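Local coordinates for protein 2,3-dihydroxybenzoate-AMP ligase (Mycobacterium smegmatis, PDB 5KEI) that belongs to the ANL superfamily of AMP-binding enzymes, pairing a large AMP-binding domain with a smaller C-terminal domain, at residues L116-H129 and P198-V212. Numbering follows the deposited sequence.
Sequences LRAGAVPVMCLPGH and PEIAPDPAAPALLLV
The carbonyl oxygen of Leu210 takes one hydrogen bond from the neighbouring strand, from Met124 N, and a weaker CA-H...O contact from Val123. Met124 N lies 2.9 Å from Leu210 O, and Val123 CA approaches the same oxygen at 3.4 Å. Leu210 also gives its own N-H to Pro122 O, at 2.7 Å, so one residue binds on both sides of Val123. This is the register of parallel strands, and it joins 121-124 to 207-212 in the mixed sheet of the AMP-binding domain; on its other edge 121-124 pairs with 97-101.

Side chains sort by face. On one, Val123 sets CG1 anti to its backbone N (chi1 176°), leaving CG2 beside that N to meet Leu210 CD1 at 3.8 Å. On the other, Leu209 rests its CB 3.7 Å from Pro122 CG. Farther along, Met124 CG faces a methyl of Leu211; helix 107-117 packs on Met124, and Tyr230 of helix 227-240 on Leu209 and Leu211.

Where the chain turns a corner at Ala208, the direct ladder gives way to water: one molecule donates to Ala120 O and Ala208 O, two acceptors that cannot bond each other. Beyond it, Gly119, just past helix 107-117, has positive phi in a Schellman motif, and Ile200 reaches over this end, its CD1 3.5 Å from Leu116 O. At the other extremity Val212 CG1 meets the His129 ring obliquely, 3.4 Å from His129 CE1.

The result is a short parallel ladder whose register is fixed by two backbone hydrogen bonds, with apolar contacts on both faces and a water satisfying the carbonyls where the strands part.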
ATOM      1  N   LEU A 116      14.859  -4.735  -9.296  1.00 31.97           N
ATOM      2  CA  LEU A 116      15.403  -3.422  -8.943  1.00 35.71           C
ATOM      3  C   LEU A 116      16.763  -3.168  -9.599  1.00 34.19           C
ATOM      4  O   LEU A 116      17.061  -2.048 -10.031  1.00 29.47           O
ATOM      5  CB  LEU A 116      15.537  -3.278  -7.423  1.00 28.23           C
ATOM      6  CG  LEU A 116      14.243  -3.172  -6.613  1.00 34.01           C
ATOM      7  CD1 LEU A 116      14.555  -3.237  -5.129  1.00 32.16           C
ATOM      8  CD2 LEU A 116      13.461  -1.913  -6.955  1.00 26.92           C
ATOM      9  N   ARG A 117      17.583  -4.211  -9.663  1.00 31.03           N
ATOM     10  CA  ARG A 117      18.933  -4.071 -10.198  1.00 33.11           C
ATOM     11  C   ARG A 117      18.931  -3.972 -11.717  1.00 38.28           C
ATOM     12  O   ARG A 117      19.902  -3.518 -12.298  1.00 43.93           O
ATOM     13  CB  ARG A 117      19.815  -5.230  -9.740  1.00 33.30           C
ATOM     14  CG  ARG A 117      19.997  -5.267  -8.237  1.00 30.30           C
ATOM     15  CD  ARG A 117      21.349  -5.709  -7.840  1.00 33.48           C
ATOM     16  NE  ARG A 117      21.570  -5.396  -6.438  1.00 34.32           N
ATOM     17  CZ  ARG A 117      21.920  -6.302  -5.542  1.00 34.78           C
ATOM     18  NH1 ARG A 117      22.118  -7.552  -5.930  1.00 37.36           N
ATOM     19  NH2 ARG A 117      22.093  -5.957  -4.277  1.00 31.85           N
ATOM     20  N   ALA A 118      17.839  -4.382 -12.359  1.00 36.57           N
ATOM     21  CA  ALA A 118      17.685  -4.129 -13.783  1.00 34.78           C
ATOM     22  C   ALA A 118      17.132  -2.711 -13.995  1.00 34.68           C
ATOM     23  O   ALA A 118      17.040  -2.215 -15.124  1.00 32.72           O
ATOM     24  CB  ALA A 118      16.787  -5.172 -14.424  1.00 34.09           C
ATOM     25  N   GLY A 119      16.799  -2.050 -12.894  1.00 31.33           N
ATOM     26  CA  GLY A 119      16.284  -0.695 -12.953  1.00 31.04           C
ATOM     27  C   GLY A 119      14.789  -0.675 -13.224  1.00 30.94           C
ATOM     28  O   GLY A 119      14.201   0.380 -13.456  1.00 33.71           O
ATOM     29  N   ALA A 120      14.166  -1.849 -13.204  1.00 34.55           N
ATOM     30  CA  ALA A 120      12.727  -1.932 -13.426  1.00 31.91           C
ATOM     31  C   ALA A 120      11.989  -1.455 -12.178  1.00 33.43           C
ATOM     32  O   ALA A 120      12.539  -1.430 -11.064  1.00 33.09           O
ATOM     33  CB  ALA A 120      12.321  -3.336 -13.791  1.00 34.02           C
ATOM     34  N   VAL A 121      10.755  -1.031 -12.374  1.00 31.32           N
ATOM     35  CA  VAL A 121       9.961  -0.505 -11.284  1.00 30.63           C
ATOM     36  C   VAL A 121       8.827  -1.479 -11.061  1.00 28.77           C
ATOM     37  O   VAL A 121       7.842  -1.445 -11.789  1.00 28.41           O
ATOM     38  CB  VAL A 121       9.434   0.908 -11.593  1.00 33.22           C
ATOM     39  CG1 VAL A 121       8.507   1.397 -10.474  1.00 25.84           C
ATOM     40  CG2 VAL A 121      10.616   1.873 -11.807  1.00 27.14           C
ATOM     41  N   PRO A 122       8.986  -2.387 -10.078  1.00 30.23           N
ATOM     42  CA  PRO A 122       7.969  -3.411  -9.828  1.00 31.37           C
ATOM     43  C   PRO A 122       6.672  -2.827  -9.257  1.00 26.98           C
ATOM     44  O   PRO A 122       6.686  -1.821  -8.540  1.00 27.47           O
ATOM     45  CB  PRO A 122       8.652  -4.347  -8.826  1.00 31.20           C
ATOM     46  CG  PRO A 122       9.662  -3.489  -8.147  1.00 31.38           C
ATOM     47  CD  PRO A 122      10.160  -2.561  -9.201  1.00 28.22           C
ATOM     48  N   VAL A 123       5.563  -3.433  -9.658  1.00 25.12           N
ATOM     49  CA  VAL A 123       4.239  -3.143  -9.141  1.00 28.75           C
ATOM     50  C   VAL A 123       3.855  -4.291  -8.210  1.00 31.36           C
ATOM     51  O   VAL A 123       3.716  -5.441  -8.635  1.00 29.95           O
ATOM     52  CB  VAL A 123       3.214  -2.999 -10.275  1.00 30.07           C
ATOM     53  CG1 VAL A 123       1.822  -2.803  -9.721  1.00 26.35           C
ATOM     54  CG2 VAL A 123       3.604  -1.835 -11.186  1.00 30.58           C
ATOM     55  N   MET A 124       3.721  -3.991  -6.927  1.00 33.72           N
ATOM     56  CA  MET A 124       3.542  -5.050  -5.943  1.00 27.21           C
ATOM     57  C   MET A 124       2.076  -5.469  -5.802  1.00 31.46           C
ATOM     58  O   MET A 124       1.345  -4.964  -4.938  1.00 31.86           O
ATOM     59  CB  MET A 124       4.108  -4.600  -4.602  1.00 28.42           C
ATOM     60  CG  MET A 124       5.492  -3.988  -4.726  1.00 32.04           C
ATOM     61  SD  MET A 124       6.667  -5.111  -5.514  1.00 37.84           S
ATOM     62  CE  MET A 124       6.949  -6.303  -4.206  1.00 28.22           C
ATOM     63  N   CYS A 125       1.661  -6.403  -6.650  1.00 31.27           N
ATOM     64  CA  CYS A 125       0.296  -6.934  -6.604  1.00 32.43           C
ATOM     65  C   CYS A 125       0.128  -7.948  -5.478  1.00 34.82           C
ATOM     66  O   CYS A 125       1.064  -8.673  -5.135  1.00 34.51           O
ATOM     67  CB  CYS A 125      -0.075  -7.579  -7.936  1.00 32.80           C
ATOM     68  SG  CYS A 125       0.290  -6.527  -9.357  1.00 33.21           S
ATOM     69  N   LEU A 126      -1.070  -7.958  -4.899  1.00 32.95           N
ATOM     70  CA  LEU A 126      -1.458  -8.886  -3.843  1.00 34.28           C
ATOM     71  C   LEU A 126      -2.122 -10.130  -4.437  1.00 37.39           C
ATOM     72  O   LEU A 126      -2.659 -10.077  -5.544  1.00 33.55           O
ATOM     73  CB  LEU A 126      -2.398  -8.186  -2.866  1.00 31.30           C
ATOM     74  CG  LEU A 126      -1.748  -6.893  -2.397  1.00 33.55           C
ATOM     75  CD1 LEU A 126      -2.689  -6.096  -1.519  1.00 32.01           C
ATOM     76  CD2 LEU A 126      -0.417  -7.198  -1.687  1.00 31.45           C
ATOM     77  N   PRO A 127      -2.080 -11.261  -3.711  1.00 38.06           N
ATOM     78  CA  PRO A 127      -2.571 -12.536  -4.270  1.00 39.41           C
ATOM     79  C   PRO A 127      -4.079 -12.559  -4.560  1.00 37.14           C
ATOM     80  O   PRO A 127      -4.524 -13.392  -5.348  1.00 38.38           O
ATOM     81  CB  PRO A 127      -2.211 -13.561  -3.183  1.00 36.28           C
ATOM     82  CG  PRO A 127      -2.075 -12.757  -1.927  1.00 38.46           C
ATOM     83  CD  PRO A 127      -1.510 -11.433  -2.365  1.00 35.10           C
ATOM     84  N   GLY A 128      -4.837 -11.654  -3.946  1.00 32.72           N
ATOM     85  CA  GLY A 128      -6.270 -11.599  -4.127  1.00 31.84           C
ATOM     86  C   GLY A 128      -6.711 -10.780  -5.322  1.00 34.35           C
ATOM     87  O   GLY A 128      -7.911 -10.658  -5.591  1.00 36.76           O
ATOM     88  N   HIS A 129      -5.742 -10.210  -6.031  1.00 34.04           N
ATOM     89  CA  HIS A 129      -6.011  -9.482  -7.271  1.00 35.43           C
ATOM     90  C   HIS A 129      -6.282 -10.453  -8.414  1.00 36.66           C
ATOM     91  O   HIS A 129      -5.560 -11.443  -8.567  1.00 37.39           O
ATOM     92  CB  HIS A 129      -4.831  -8.574  -7.645  1.00 39.45           C
ATOM     93  CG  HIS A 129      -4.666  -7.385  -6.748  1.00 39.25           C
ATOM     94  ND1 HIS A 129      -3.429  -6.847  -6.448  1.00 34.22           N
ATOM     95  CD2 HIS A 129      -5.576  -6.622  -6.093  1.00 33.62           C
ATOM     96  CE1 HIS A 129      -3.589  -5.811  -5.644  1.00 35.35           C
ATOM     97  NE2 HIS A 129      -4.881  -5.653  -5.410  1.00 34.95           N
ATOM     98  N   PRO A 198      23.163  -5.151 -15.354  1.00 60.44           N
ATOM     99  CA  PRO A 198      23.091  -3.880 -16.076  1.00 56.43           C
ATOM    100  C   PRO A 198      23.554  -2.716 -15.215  1.00 52.87           C
ATOM    101  O   PRO A 198      23.420  -2.748 -13.990  1.00 54.23           O
ATOM    102  CB  PRO A 198      21.604  -3.766 -16.434  1.00 52.98           C
ATOM    103  CG  PRO A 198      20.902  -4.574 -15.395  1.00 44.72           C
ATOM    104  CD  PRO A 198      21.833  -5.684 -15.003  1.00 48.22           C
ATOM    105  N   GLU A 199      24.120  -1.708 -15.859  1.00 54.93           N
ATOM    106  CA  GLU A 199      24.515  -0.493 -15.166  1.00 56.57           C
ATOM    107  C   GLU A 199      23.380   0.520 -15.233  1.00 53.19           C
ATOM    108  O   GLU A 199      23.005   0.974 -16.314  1.00 57.38           O
ATOM    109  CB  GLU A 199      25.796   0.085 -15.773  1.00 60.89           C
ATOM    110  CG  GLU A 199      26.388   1.247 -14.978  1.00 68.44           C
ATOM    111  CD  GLU A 199      27.902   1.159 -14.835  1.00 77.26           C
ATOM    112  OE1 GLU A 199      28.611   2.000 -15.434  1.00 83.24           O
ATOM    113  OE2 GLU A 199      28.380   0.246 -14.123  1.00 70.47           O
ATOM    114  N   ILE A 200      22.817   0.851 -14.076  1.00 52.81           N
ATOM    115  CA  ILE A 200      21.694   1.784 -14.007  1.00 52.51           C
ATOM    116  C   ILE A 200      22.076   2.981 -13.154  1.00 43.63           C
ATOM    117  O   ILE A 200      23.035   2.925 -12.399  1.00 43.75           O
ATOM    118  CB  ILE A 200      20.407   1.129 -13.405  1.00 50.68           C
ATOM    119  CG1 ILE A 200      20.623   0.778 -11.926  1.00 47.71           C
ATOM    120  CG2 ILE A 200      19.967  -0.100 -14.218  1.00 44.37           C
ATOM    121  CD1 ILE A 200      19.373   0.276 -11.210  1.00 47.34           C
ATOM    122  N   ALA A 201      21.318   4.060 -13.267  1.00 41.37           N
ATOM    123  CA  ALA A 201      21.492   5.168 -12.346  1.00 41.41           C
ATOM    124  C   ALA A 201      20.199   5.961 -12.162  1.00 42.46           C
ATOM    125  O   ALA A 201      20.137   7.142 -12.539  1.00 41.10           O
ATOM    126  CB  ALA A 201      22.608   6.075 -12.819  1.00 41.44           C
ATOM    127  N   PRO A 202      19.168   5.322 -11.565  1.00 40.82           N
ATOM    128  CA  PRO A 202      17.897   6.006 -11.289  1.00 35.36           C
ATOM    129  C   PRO A 202      18.099   7.193 -10.360  1.00 38.37           C
ATOM    130  O   PRO A 202      19.074   7.238  -9.605  1.00 37.96           O
ATOM    131  CB  PRO A 202      17.048   4.932 -10.599  1.00 33.77           C
ATOM    132  CG  PRO A 202      17.708   3.639 -10.902  1.00 38.85           C
ATOM    133  CD  PRO A 202      19.169   3.947 -11.041  1.00 40.88           C
ATOM    134  N   ASP A 203      17.191   8.155 -10.441  1.00 38.24           N
ATOM    135  CA  ASP A 203      17.122   9.234  -9.472  1.00 33.39           C
ATOM    136  C   ASP A 203      16.563   8.636  -8.185  1.00 33.10           C
ATOM    137  O   ASP A 203      15.490   8.041  -8.208  1.00 34.71           O
ATOM    138  CB  ASP A 203      16.235  10.350 -10.005  1.00 31.51           C
ATOM    139  CG  ASP A 203      16.220  11.563  -9.129  1.00 32.33           C
ATOM    140  OD1 ASP A 203      16.727  11.498  -7.992  1.00 38.18           O
ATOM    141  OD2 ASP A 203      15.669  12.592  -9.581  1.00 38.29           O
ATOM    142  N   PRO A 204      17.298   8.760  -7.067  1.00 33.80           N
ATOM    143  CA  PRO A 204      16.813   8.152  -5.825  1.00 33.11           C
ATOM    144  C   PRO A 204      15.545   8.840  -5.290  1.00 33.67           C
ATOM    145  O   PRO A 204      14.786   8.249  -4.508  1.00 30.67           O
ATOM    146  CB  PRO A 204      18.007   8.311  -4.869  1.00 33.87           C
ATOM    147  CG  PRO A 204      18.807   9.420  -5.428  1.00 32.21           C
ATOM    148  CD  PRO A 204      18.662   9.295  -6.917  1.00 34.48           C
ATOM    149  N   ALA A 205      15.302  10.065  -5.735  1.00 29.01           N
ATOM    150  CA  ALA A 205      14.058  10.747  -5.421  1.00 28.06           C
ATOM    151  C   ALA A 205      12.946  10.453  -6.459  1.00 32.41           C
ATOM    152  O   ALA A 205      11.884  11.068  -6.417  1.00 29.64           O
ATOM    153  CB  ALA A 205      14.298  12.242  -5.314  1.00 29.72           C
ATOM    154  N   ALA A 206      13.206   9.520  -7.378  1.00 29.09           N
ATOM    155  CA  ALA A 206      12.210   9.008  -8.322  1.00 31.45           C
ATOM    156  C   ALA A 206      11.672   7.678  -7.793  1.00 32.59           C
ATOM    157  O   ALA A 206      12.307   7.084  -6.912  1.00 30.66           O
ATOM    158  CB  ALA A 206      12.833   8.825  -9.724  1.00 28.72           C
ATOM    159  N   PRO A 207      10.514   7.203  -8.322  1.00 32.68           N
ATOM    160  CA  PRO A 207       9.919   5.934  -7.884  1.00 31.49           C
ATOM    161  C   PRO A 207      10.857   4.738  -7.970  1.00 28.02           C
ATOM    162  O   PRO A 207      11.482   4.535  -8.992  1.00 30.81           O
ATOM    163  CB  PRO A 207       8.744   5.750  -8.857  1.00 28.98           C
ATOM    164  CG  PRO A 207       8.329   7.121  -9.178  1.00 24.52           C
ATOM    165  CD  PRO A 207       9.596   7.930  -9.228  1.00 31.81           C
ATOM    166  N   ALA A 208      10.940   3.960  -6.895  1.00 29.15           N
ATOM    167  CA  ALA A 208      11.678   2.717  -6.910  1.00 26.20           C
ATOM    168  C   ALA A 208      10.728   1.590  -7.261  1.00 32.76           C
ATOM    169  O   ALA A 208      11.082   0.701  -8.037  1.00 31.95           O
ATOM    170  CB  ALA A 208      12.330   2.457  -5.563  1.00 26.29           C
ATOM    171  N   LEU A 209       9.530   1.620  -6.667  1.00 26.65           N
ATOM    172  CA  LEU A 209       8.497   0.621  -6.956  1.00 26.76           C
ATOM    173  C   LEU A 209       7.104   1.237  -6.832  1.00 26.79           C
ATOM    174  O   LEU A 209       6.968   2.351  -6.327  1.00 27.52           O
ATOM    175  CB  LEU A 209       8.624  -0.597  -6.019  1.00 30.21           C
ATOM    176  CG  LEU A 209       8.760  -0.396  -4.499  1.00 29.64           C
ATOM    177  CD1 LEU A 209       7.485   0.133  -3.863  1.00 29.63           C
ATOM    178  CD2 LEU A 209       9.147  -1.696  -3.816  1.00 32.93           C
ATOM    179  N   LEU A 210       6.072   0.522  -7.283  1.00 25.28           N
ATOM    180  CA  LEU A 210       4.693   0.980  -7.051  1.00 27.70           C
ATOM    181  C   LEU A 210       3.967   0.008  -6.106  1.00 29.71           C
ATOM    182  O   LEU A 210       3.940  -1.212  -6.326  1.00 32.98           O
ATOM    183  CB  LEU A 210       3.921   1.126  -8.371  1.00 22.54           C
ATOM    184  CG  LEU A 210       4.615   1.951  -9.477  1.00 31.91           C
ATOM    185  CD1 LEU A 210       3.856   1.921 -10.801  1.00 31.19           C
ATOM    186  CD2 LEU A 210       4.858   3.398  -9.058  1.00 33.77           C
ATOM    187  N   LEU A 211       3.403   0.538  -5.034  1.00 29.13           N
ATOM    188  CA  LEU A 211       2.540  -0.277  -4.177  1.00 27.15           C
ATOM    189  C   LEU A 211       1.105  -0.151  -4.660  1.00 26.58           C
ATOM    190  O   LEU A 211       0.763   0.768  -5.405  1.00 23.66           O
ATOM    191  CB  LEU A 211       2.647   0.145  -2.711  1.00 23.53           C
ATOM    192  CG  LEU A 211       4.025   0.094  -2.044  1.00 24.92           C
ATOM    193  CD1 LEU A 211       3.986   0.838  -0.729  1.00 28.79           C
ATOM    194  CD2 LEU A 211       4.452  -1.346  -1.793  1.00 27.53           C
ATOM    195  N   VAL A 212       0.279  -1.098  -4.241  1.00 29.37           N
ATOM    196  CA  VAL A 212      -1.151  -1.064  -4.494  1.00 30.85           C
ATOM    197  C   VAL A 212      -1.892  -0.493  -3.278  1.00 32.85           C
ATOM    198  O   VAL A 212      -1.545  -0.769  -2.138  1.00 34.65           O
ATOM    199  CB  VAL A 212      -1.681  -2.473  -4.842  1.00 30.23           C
ATOM    200  CG1 VAL A 212      -3.189  -2.461  -4.969  1.00 39.50           C
ATOM    201  CG2 VAL A 212      -1.056  -2.951  -6.147  1.00 28.25           C
TER
HETATM  202  O   HOH W   1      13.300   1.051  -9.691  1.00 34.27           O
HETATM  203  O   HOH W   2       1.713  -3.543  -2.423  1.00 26.37           O